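Long-range contacts in endoglucanase E (Clostridium thermocellum, PDB 2WAO), which degrades plant cell-wall polysaccharides as an endo-1,4-beta-glucanase, while its C-terminal family 2 esterase domain binds cello-oligosaccharides and probably removes acetyl groups: residues Asp21-Cys27 and Glu101-Leu105; Asn37-Thr41 and Val79-Ala83; Ala97-Glu101 and Leu200-Gly204; Ala254-Cys258 and Glu326-Leu331. All coordinates share one frame. Numbering follows the deposited sequence.

Interaction 1: Asp21-Cys27 and Glu101-Leu105; sequences DPNGPKC and EVQFL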
# COMPACT_ATOMS: atom_id res chain seq x y z
N ASP A 21 -19.95 -11.87 -1.36
CA ASP A 21 -20.37 -12.85 -0.34
C ASP A 21 -21.12 -12.15 0.79
O ASP A 21 -20.54 -11.35 1.52
CB ASP A 21 -19.14 -13.56 0.22
CG ASP A 21 -19.49 -14.69 1.21
OD1 ASP A 21 -20.67 -14.82 1.63
OD2 ASP A 21 -18.58 -15.44 1.58
N PRO A 22 -22.42 -12.49 0.99
CA PRO A 22 -23.18 -11.82 2.06
C PRO A 22 -22.62 -12.08 3.47
O PRO A 22 -22.90 -11.30 4.37
CB PRO A 22 -24.62 -12.38 1.90
CG PRO A 22 -24.44 -13.74 1.23
CD PRO A 22 -23.22 -13.54 0.29
N ASN A 23 -21.81 -13.12 3.65
CA ASN A 23 -21.17 -13.35 4.96
C ASN A 23 -20.16 -12.27 5.39
O ASN A 23 -19.88 -12.11 6.57
CB ASN A 23 -20.47 -14.71 4.99
CG ASN A 23 -21.44 -15.88 5.20
OD1 ASN A 23 -21.31 -16.90 4.54
ND2 ASN A 23 -22.38 -15.73 6.10
N GLY A 24 -19.60 -11.54 4.44
CA GLY A 24 -18.66 -10.47 4.82
C GLY A 24 -17.76 -10.07 3.66
O GLY A 24 -17.46 -10.90 2.79
N PRO A 25 -17.35 -8.79 3.64
CA PRO A 25 -16.49 -8.21 2.62
C PRO A 25 -15.13 -8.87 2.66
O PRO A 25 -14.68 -9.29 3.74
CB PRO A 25 -16.37 -6.75 3.02
CG PRO A 25 -17.49 -6.50 3.94
CD PRO A 25 -17.75 -7.79 4.65
N LYS A 26 -14.52 -9.00 1.48
CA LYS A 26 -13.23 -9.62 1.30
C LYS A 26 -12.26 -8.62 0.73
O LYS A 26 -12.65 -7.73 -0.03
CB LYS A 26 -13.34 -10.77 0.30
CG LYS A 26 -14.20 -11.94 0.75
CD LYS A 26 -13.94 -13.09 -0.19
CE LYS A 26 -15.25 -13.72 -0.52
NZ LYS A 26 -15.08 -14.92 -1.38
N CYS A 27 -10.99 -8.74 1.13
CA CYS A 27 -9.95 -7.82 0.66
C CYS A 27 -8.61 -8.55 0.64
O CYS A 27 -8.48 -9.66 1.21
CB CYS A 27 -9.85 -6.56 1.50
SG CYS A 27 -9.18 -6.90 3.11
N GLU A 101 -6.11 -13.73 1.04
CA GLU A 101 -7.32 -12.90 1.16
C GLU A 101 -7.86 -12.97 2.57
O GLU A 101 -7.67 -13.98 3.27
CB GLU A 101 -8.42 -13.37 0.19
CG GLU A 101 -7.95 -13.31 -1.24
CD GLU A 101 -8.83 -14.10 -2.20
OE1 GLU A 101 -9.94 -14.54 -1.76
OE2 GLU A 101 -8.40 -14.29 -3.38
N VAL A 102 -8.54 -11.91 2.97
CA VAL A 102 -9.08 -11.81 4.31
C VAL A 102 -10.56 -11.45 4.16
O VAL A 102 -10.91 -10.60 3.33
CB VAL A 102 -8.35 -10.68 5.05
CG1 VAL A 102 -9.11 -10.17 6.34
CG2 VAL A 102 -6.93 -11.15 5.36
N GLN A 103 -11.39 -12.07 4.98
CA GLN A 103 -12.83 -11.76 4.97
C GLN A 103 -13.19 -11.30 6.38
O GLN A 103 -12.80 -11.95 7.38
CB GLN A 103 -13.60 -13.02 4.55
CG GLN A 103 -15.12 -12.81 4.44
CD GLN A 103 -15.85 -14.00 3.85
OE1 GLN A 103 -15.43 -15.17 4.02
NE2 GLN A 103 -16.94 -13.72 3.10
N PHE A 104 -13.92 -10.18 6.45
CA PHE A 104 -14.39 -9.66 7.71
C PHE A 104 -15.78 -10.19 7.91
O PHE A 104 -16.68 -9.96 7.09
CB PHE A 104 -14.31 -8.11 7.77
CG PHE A 104 -12.91 -7.62 7.69
CD1 PHE A 104 -12.08 -7.69 8.79
CD2 PHE A 104 -12.40 -7.18 6.47
CE1 PHE A 104 -10.75 -7.29 8.70
CE2 PHE A 104 -11.06 -6.78 6.36
CZ PHE A 104 -10.24 -6.83 7.48
N LEU A 105 -15.93 -10.97 8.98
CA LEU A 105 -17.18 -11.68 9.19
C LEU A 105 -18.10 -11.04 10.23
O LEU A 105 -19.18 -11.55 10.47
CB LEU A 105 -16.92 -13.15 9.50
CG LEU A 105 -16.29 -13.90 8.34
CD1 LEU A 105 -15.72 -15.19 8.94
CD2 LEU A 105 -17.31 -14.20 7.23
O HOH W 1 -20.94 -13.63 8.69
O HOH W 2 -21.02 -10.93 8.45
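A type I beta turn, D21 to G24, leads into an antiparallel strand pair of the N-terminal beta-sandwich domain, in which strand 26-27 lies between strands 17-18 and 102-108. K26 and Q103 form a non-hydrogen-bonded pair. C27 and V102 form the hydrogen-bonded pair, C27 N to V102 O and V102 N to C27 O both being 2.9 Å, and F104 N adds a 3.0 Å bond to P25 O. The side chain that does most is Q103. Extended, with chi1 and chi2 both t, it reaches the turn and spends both protons of NE2, donating to D21 OD2 (2.8 Å) and to G24 O (2.9 Å). D21, chi1 t, is well suited as the partner, because its other oxygen, OD1, accepts from N23 N at 2.9 Å in an Asx turn. The same face carries K26, whose CG packs on Q103 CG at 3.9 Å. On the opposite face V102, C27 and F104 are buried; chi1 p of C27 sets SG at the edge of the F104 ring, 5.1 Å from its centroid, a sulfur-aromatic contact, and F17 touches both residues. G24 must lack a side chain, since a CB would collide with F104 O, which accepts a CA-H...O contact from G24 CA at 3.1 Å. At the far end L105, in the m,t rotamer, brings CD2 to 3.4 Å from N23 O.

Interaction 2: Asn37-Thr41 and Val79-Ala83; sequences NFYGT and VSGLA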
# COMPACT_ATOMS: atom_id res chain seq x y z
N ASN A 37 -17.03 3.91 14.12
CA ASN A 37 -17.22 4.42 15.46
C ASN A 37 -18.12 3.49 16.26
O ASN A 37 -19.08 2.94 15.71
CB ASN A 37 -17.88 5.81 15.41
CG ASN A 37 -16.97 6.88 14.79
OD1 ASN A 37 -15.84 7.09 15.24
ND2 ASN A 37 -17.47 7.53 13.76
N PHE A 38 -17.79 3.25 17.52
CA PHE A 38 -18.66 2.44 18.37
C PHE A 38 -18.82 3.08 19.73
O PHE A 38 -17.96 3.88 20.17
CB PHE A 38 -18.18 0.98 18.49
CG PHE A 38 -16.92 0.81 19.28
CD1 PHE A 38 -16.96 0.44 20.64
CD2 PHE A 38 -15.68 1.00 18.67
CE1 PHE A 38 -15.78 0.28 21.41
CE2 PHE A 38 -14.49 0.83 19.42
CZ PHE A 38 -14.55 0.46 20.82
N TYR A 39 -19.91 2.73 20.38
CA TYR A 39 -20.17 3.13 21.75
C TYR A 39 -19.97 1.90 22.62
O TYR A 39 -20.53 0.85 22.35
CB TYR A 39 -21.60 3.66 21.93
CG TYR A 39 -21.79 4.28 23.31
CD1 TYR A 39 -21.59 5.64 23.51
CD2 TYR A 39 -22.10 3.48 24.41
CE1 TYR A 39 -21.74 6.22 24.79
CE2 TYR A 39 -22.25 4.05 25.70
CZ TYR A 39 -22.06 5.42 25.86
OH TYR A 39 -22.19 6.00 27.11
N GLY A 40 -19.15 2.02 23.64
CA GLY A 40 -19.04 0.92 24.62
C GLY A 40 -17.68 0.90 25.28
O GLY A 40 -17.06 1.96 25.43
N THR A 41 -17.24 -0.29 25.67
CA THR A 41 -15.97 -0.45 26.39
C THR A 41 -15.02 -1.40 25.67
O THR A 41 -13.85 -1.51 26.04
CB THR A 41 -16.21 -1.01 27.82
OG1 THR A 41 -16.71 -2.35 27.73
CG2 THR A 41 -17.18 -0.11 28.59
N VAL A 79 -9.97 -4.80 21.62
CA VAL A 79 -9.63 -3.87 22.66
C VAL A 79 -10.70 -4.07 23.73
O VAL A 79 -11.81 -4.47 23.42
CB VAL A 79 -9.66 -2.39 22.14
CG1 VAL A 79 -11.11 -1.96 21.68
CG2 VAL A 79 -9.10 -1.43 23.17
N SER A 80 -10.34 -3.80 24.98
CA SER A 80 -11.31 -3.92 26.06
C SER A 80 -10.89 -3.06 27.24
O SER A 80 -9.79 -2.49 27.27
CB SER A 80 -11.51 -5.37 26.48
OG SER A 80 -10.27 -5.94 26.89
N GLY A 81 -11.82 -2.88 28.18
CA GLY A 81 -11.54 -2.14 29.39
C GLY A 81 -11.46 -0.66 29.19
O GLY A 81 -10.90 0.04 30.02
N LEU A 82 -12.03 -0.16 28.08
CA LEU A 82 -12.05 1.28 27.80
C LEU A 82 -13.11 1.97 28.64
O LEU A 82 -14.12 1.35 28.99
CB LEU A 82 -12.35 1.57 26.31
CG LEU A 82 -11.46 0.89 25.25
CD1 LEU A 82 -12.09 1.05 23.87
CD2 LEU A 82 -10.01 1.47 25.26
N ALA A 83 -12.89 3.25 28.92
CA ALA A 83 -13.94 4.11 29.50
C ALA A 83 -15.14 4.05 28.58
O ALA A 83 -15.01 4.23 27.36
CB ALA A 83 -13.45 5.56 29.65
O HOH W 3 -14.72 -4.26 28.29
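T41, L82 and F38 give up the most surface where strand 33-40 ends beside the loop that follows strand 73-79, at the end of the N-terminal beta sandwich. Both segments lie where the chain passes between the two sheets: 33-40 and 85-93 pair in one, 43-49 and 73-79 in the other. T41 O accepts from L82 N at 3.0 Å, and S80 CA approaches the same oxygen at 3.5 Å in a CA-H...O contact, so the two passing chains are fastened through the backbone. A threonine suits this half-exposed position because its two branches differ: OG1 shares a water with the loop, 2.8 Å from the water O, which in turn accepts from G81 N at 3.2 Å, while CG2 lies 3.4 Å from L82 O. L82 aims its side chain inward, and its CD1 meets the edge of the F38 ring, 4.0 Å from CZ. F38, with chi1 p, is buried; V79 CG1 comes within 4.3 Å of the same CZ, and the rings of H87 and F109 also pack on it. G40, at phi 153° and psi -150°, holds a conformation in which a side chain would strike the preceding carbonyl. The chemistry divides: apolar side chains pack inside, while backbone and water satisfy polar groups nearer the surface, implying that apolar burial and a single backbone bond together join the loop to the strand end.

Interaction 3: Ala97-Glu101 and Leu200-Gly204; sequences ASLGE and LPYSG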
# COMPACT_ATOMS: atom_id res chain seq x y z
N ALA A 97 -0.92 -8.75 -0.21
CA ALA A 97 -1.94 -9.56 -0.89
C ALA A 97 -1.44 -11.00 -1.06
O ALA A 97 -2.22 -11.97 -0.93
CB ALA A 97 -2.28 -8.92 -2.24
N SER A 98 -0.14 -11.14 -1.30
CA SER A 98 0.40 -12.50 -1.51
C SER A 98 0.25 -13.41 -0.27
O SER A 98 0.34 -14.64 -0.38
CB SER A 98 1.86 -12.48 -1.98
OG SER A 98 2.70 -12.02 -0.95
N LEU A 99 0.03 -12.84 0.92
CA LEU A 99 -0.15 -13.66 2.12
C LEU A 99 -1.62 -14.10 2.35
O LEU A 99 -1.92 -14.78 3.34
CB LEU A 99 0.39 -12.95 3.36
CG LEU A 99 1.90 -12.84 3.37
CD1 LEU A 99 2.37 -11.76 4.33
CD2 LEU A 99 2.57 -14.22 3.69
N GLY A 100 -2.52 -13.71 1.46
CA GLY A 100 -3.83 -14.34 1.43
C GLY A 100 -4.95 -13.35 1.54
O GLY A 100 -4.78 -12.27 2.09
N GLU A 101 -6.11 -13.73 1.04
CA GLU A 101 -7.32 -12.90 1.16
C GLU A 101 -7.86 -12.97 2.57
O GLU A 101 -7.67 -13.98 3.27
CB GLU A 101 -8.42 -13.37 0.19
CG GLU A 101 -7.95 -13.31 -1.24
CD GLU A 101 -8.83 -14.10 -2.20
OE1 GLU A 101 -9.94 -14.54 -1.76
OE2 GLU A 101 -8.40 -14.29 -3.38
N LEU A 200 -9.14 -8.99 -5.92
CA LEU A 200 -8.53 -10.15 -5.28
C LEU A 200 -7.69 -10.83 -6.35
O LEU A 200 -8.21 -11.56 -7.19
CB LEU A 200 -9.59 -11.09 -4.70
CG LEU A 200 -10.71 -10.47 -3.85
CD1 LEU A 200 -11.79 -11.53 -3.57
CD2 LEU A 200 -10.15 -9.87 -2.56
N PRO A 201 -6.39 -10.50 -6.38
CA PRO A 201 -5.53 -10.92 -7.48
C PRO A 201 -5.38 -12.43 -7.62
O PRO A 201 -5.12 -12.92 -8.72
CB PRO A 201 -4.18 -10.21 -7.19
CG PRO A 201 -4.24 -9.74 -5.79
CD PRO A 201 -5.69 -9.63 -5.40
N TYR A 202 -5.54 -13.19 -6.53
CA TYR A 202 -5.35 -14.66 -6.63
C TYR A 202 -6.56 -15.34 -7.24
O TYR A 202 -6.44 -16.42 -7.82
CB TYR A 202 -5.16 -15.29 -5.24
CG TYR A 202 -3.75 -15.29 -4.73
CD1 TYR A 202 -2.68 -15.52 -5.58
CD2 TYR A 202 -3.49 -15.11 -3.37
CE1 TYR A 202 -1.36 -15.52 -5.12
CE2 TYR A 202 -2.17 -15.12 -2.89
CZ TYR A 202 -1.12 -15.34 -3.79
OH TYR A 202 0.18 -15.34 -3.33
N SER A 203 -7.72 -14.72 -7.09
CA SER A 203 -8.96 -15.38 -7.48
C SER A 203 -9.69 -14.75 -8.65
O SER A 203 -10.80 -15.17 -9.02
CB SER A 203 -9.87 -15.59 -6.26
OG SER A 203 -10.31 -14.36 -5.76
N GLY A 204 -9.08 -13.74 -9.25
CA GLY A 204 -9.60 -13.19 -10.50
C GLY A 204 -10.81 -12.28 -10.36
O GLY A 204 -11.58 -12.16 -11.31
O HOH W 4 -6.46 -12.38 -3.90
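A 3-10 turn of the N-terminal beta-sandwich region, residues 97-99, and E101, two residues further on, meet a loop of the SGNH-type (GDSL-like) hydrolase domain, making an interdomain contact. E101 is its polar centre. Its carboxylate oxygen OE2 accepts from S203 OG at 3.1 Å and from a water at 2.8 Å. That water's O accepts in turn from Y202 N at 2.9 Å, so a backbone donor of the loop is served through solvent. Glutamate fits because it is long enough to span backbones whose nearest CA atoms, E101 and L200, are 7.1 Å apart. The Y202 hydroxyl lies 3.0 Å from S98 O, a hydrogen bond that is not settled, as another acceptor competes for its proton. Each segment also meets some of its own needs: G100 N donates to A97 O at 3.0 Å, closing the 3-10 turn, and S203 N donates to L200 O at 3.2 Å. G100, at phi 125° and psi 156°, leaves the turn by a path that a side chain would obstruct. W175, directly before the glycan-pocket residues S176 and G177, touches A97, S98 and P201 and meets the Y202 ring edge-to-face. The S98 side chain is about 5 Å from a bound glucose unit, so this junction borders the ligand site. Small and ring-shaped apolar groups complete the fit, A97 CB resting 4.1 Å from P201 CG.

Interaction 4: Ala254-Cys258 and Glu326-Leu331; sequences AHIFC and EIKNKL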
# COMPACT_ATOMS: atom_id res chain seq x y z
N ALA A 254 -6.05 12.67 -12.62
CA ALA A 254 -5.09 12.42 -11.56
C ALA A 254 -3.72 13.01 -11.84
O ALA A 254 -3.28 13.04 -13.01
CB ALA A 254 -4.95 10.91 -11.31
N HIS A 255 -3.05 13.45 -10.77
CA HIS A 255 -1.62 13.82 -10.80
C HIS A 255 -0.81 12.55 -10.57
O HIS A 255 -1.03 11.86 -9.55
CB HIS A 255 -1.33 14.83 -9.70
CG HIS A 255 -2.05 16.14 -9.85
ND1 HIS A 255 -1.42 17.26 -10.33
CD2 HIS A 255 -3.33 16.49 -9.61
CE1 HIS A 255 -2.28 18.27 -10.37
NE2 HIS A 255 -3.45 17.83 -9.94
N ILE A 256 0.11 12.24 -11.48
CA ILE A 256 0.83 10.93 -11.40
C ILE A 256 2.29 11.19 -11.01
O ILE A 256 3.01 11.92 -11.73
CB ILE A 256 0.75 10.13 -12.74
CG1 ILE A 256 -0.73 9.86 -13.10
CG2 ILE A 256 1.58 8.78 -12.65
CD1 ILE A 256 -0.93 9.23 -14.53
N PHE A 257 2.74 10.57 -9.92
CA PHE A 257 4.14 10.76 -9.41
C PHE A 257 4.91 9.48 -9.64
O PHE A 257 4.54 8.43 -9.09
CB PHE A 257 4.10 11.13 -7.92
CG PHE A 257 3.55 12.49 -7.68
CD1 PHE A 257 4.42 13.59 -7.56
CD2 PHE A 257 2.17 12.69 -7.56
CE1 PHE A 257 3.92 14.87 -7.34
CE2 PHE A 257 1.66 13.97 -7.35
CZ PHE A 257 2.52 15.06 -7.24
N CYS A 258 5.93 9.57 -10.49
CA CYS A 258 6.78 8.40 -10.85
C CYS A 258 8.08 8.43 -10.04
O CYS A 258 8.85 9.41 -10.11
CB CYS A 258 7.12 8.45 -12.35
SG CYS A 258 5.65 8.36 -13.37
N GLU A 326 6.23 17.05 -2.06
CA GLU A 326 5.97 17.03 -3.53
C GLU A 326 4.45 17.13 -3.87
O GLU A 326 3.99 17.94 -4.70
CB GLU A 326 6.52 15.71 -4.13
CG GLU A 326 8.07 15.54 -4.15
CD GLU A 326 8.83 16.52 -5.08
OE1 GLU A 326 8.23 17.07 -6.03
OE2 GLU A 326 10.03 16.73 -4.85
N ILE A 327 3.66 16.30 -3.21
CA ILE A 327 2.21 16.29 -3.45
C ILE A 327 1.58 17.62 -2.96
O ILE A 327 0.78 18.22 -3.68
CB ILE A 327 1.56 15.08 -2.82
CG1 ILE A 327 2.05 13.81 -3.52
CG2 ILE A 327 0.04 15.19 -2.97
CD1 ILE A 327 1.73 12.52 -2.72
N LYS A 328 2.00 18.10 -1.80
CA LYS A 328 1.49 19.40 -1.30
C LYS A 328 1.72 20.51 -2.32
O LYS A 328 0.82 21.29 -2.59
CB LYS A 328 2.16 19.81 0.03
CG LYS A 328 1.55 19.17 1.23
CD LYS A 328 2.22 19.70 2.51
CE LYS A 328 1.45 19.18 3.73
NZ LYS A 328 2.27 19.32 4.99
N ASN A 329 2.94 20.55 -2.87
CA ASN A 329 3.36 21.49 -3.91
C ASN A 329 2.46 21.47 -5.15
O ASN A 329 1.97 22.54 -5.59
CB ASN A 329 4.79 21.20 -4.34
CG ASN A 329 5.32 22.20 -5.40
OD1 ASN A 329 5.72 21.82 -6.51
ND2 ASN A 329 5.36 23.47 -5.03
N LYS A 330 2.28 20.28 -5.74
CA LYS A 330 1.49 20.16 -6.97
C LYS A 330 -0.01 20.28 -6.77
O LYS A 330 -0.70 20.76 -7.67
CB LYS A 330 1.76 18.84 -7.71
CG LYS A 330 3.22 18.62 -8.03
CD LYS A 330 3.77 19.61 -9.01
CE LYS A 330 5.24 19.26 -9.25
NZ LYS A 330 5.92 20.34 -10.02
N LEU A 331 -0.52 19.77 -5.65
CA LEU A 331 -1.95 19.70 -5.43
C LEU A 331 -2.48 20.94 -4.68
O LEU A 331 -3.66 21.20 -4.70
CB LEU A 331 -2.33 18.40 -4.69
CG LEU A 331 -2.51 17.45 -5.89
CD1 LEU A 331 -1.32 16.62 -6.30
CD2 LEU A 331 -3.85 16.79 -6.06
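Strand 255-258 of the parallel sheet packs against the last turns of helix 313-331, while helix 233-250 touches I256 and C258 on the sheet's other side. This is the alpha/beta/alpha layering of the SGNH hydrolase fold. Strand and helix run roughly antiparallel, their N-to-C directions 149° apart and their axes approaching to 10.4 Å. The alternation of the strand sends H255 and F257 toward the helix. CH-pi contacts come first: L331 CD1 lies over the H255 ring, 4.0 Å from its centroid, and I327 CG1 over the F257 ring, 4.1 Å from its centroid. Apolar packing surrounds them. L331 CD1 also meets the F257 edge, 4.1 Å from CE2, and K330 CG lies 3.7 Å from F257 CZ, so the lysine contributes its aliphatic stem while its amine leads away. Flat rings suit the strand, offering a broad face to branched helix side chains. No hydrogen bond spans the segments; one ring nitrogen of H255, ND1, is hydrogen-bonded to Y292 OH on the neighbouring strand 291-295. The chemistry therefore implies that hydrophobic and dispersion forces hold this helix end on the sheet, shape complementarity doing the work that directional bonds do within the sheet.

From the N terminus, interaction 1 opens at 21-27 and closes at 101-105, enclosing most of the beta-sandwich domain. Interaction 2 is nested within that loop, about 24 Å away between centres, and joins the two sheets near one end of the sandwich. Interaction 3 starts where interaction 1 finishes: they share E101, and L200 CD2 packs 3.8 Å from C27 C. Its closure at 200-204 brings the hydrolase domain against the sandwich. Interaction 4 follows in series, wholly within the hydrolase part, where it seats the last helix on the parallel sheet. It lies across the chain's centre from interactions 1 and 3, with centres about 33 and 29 Å away.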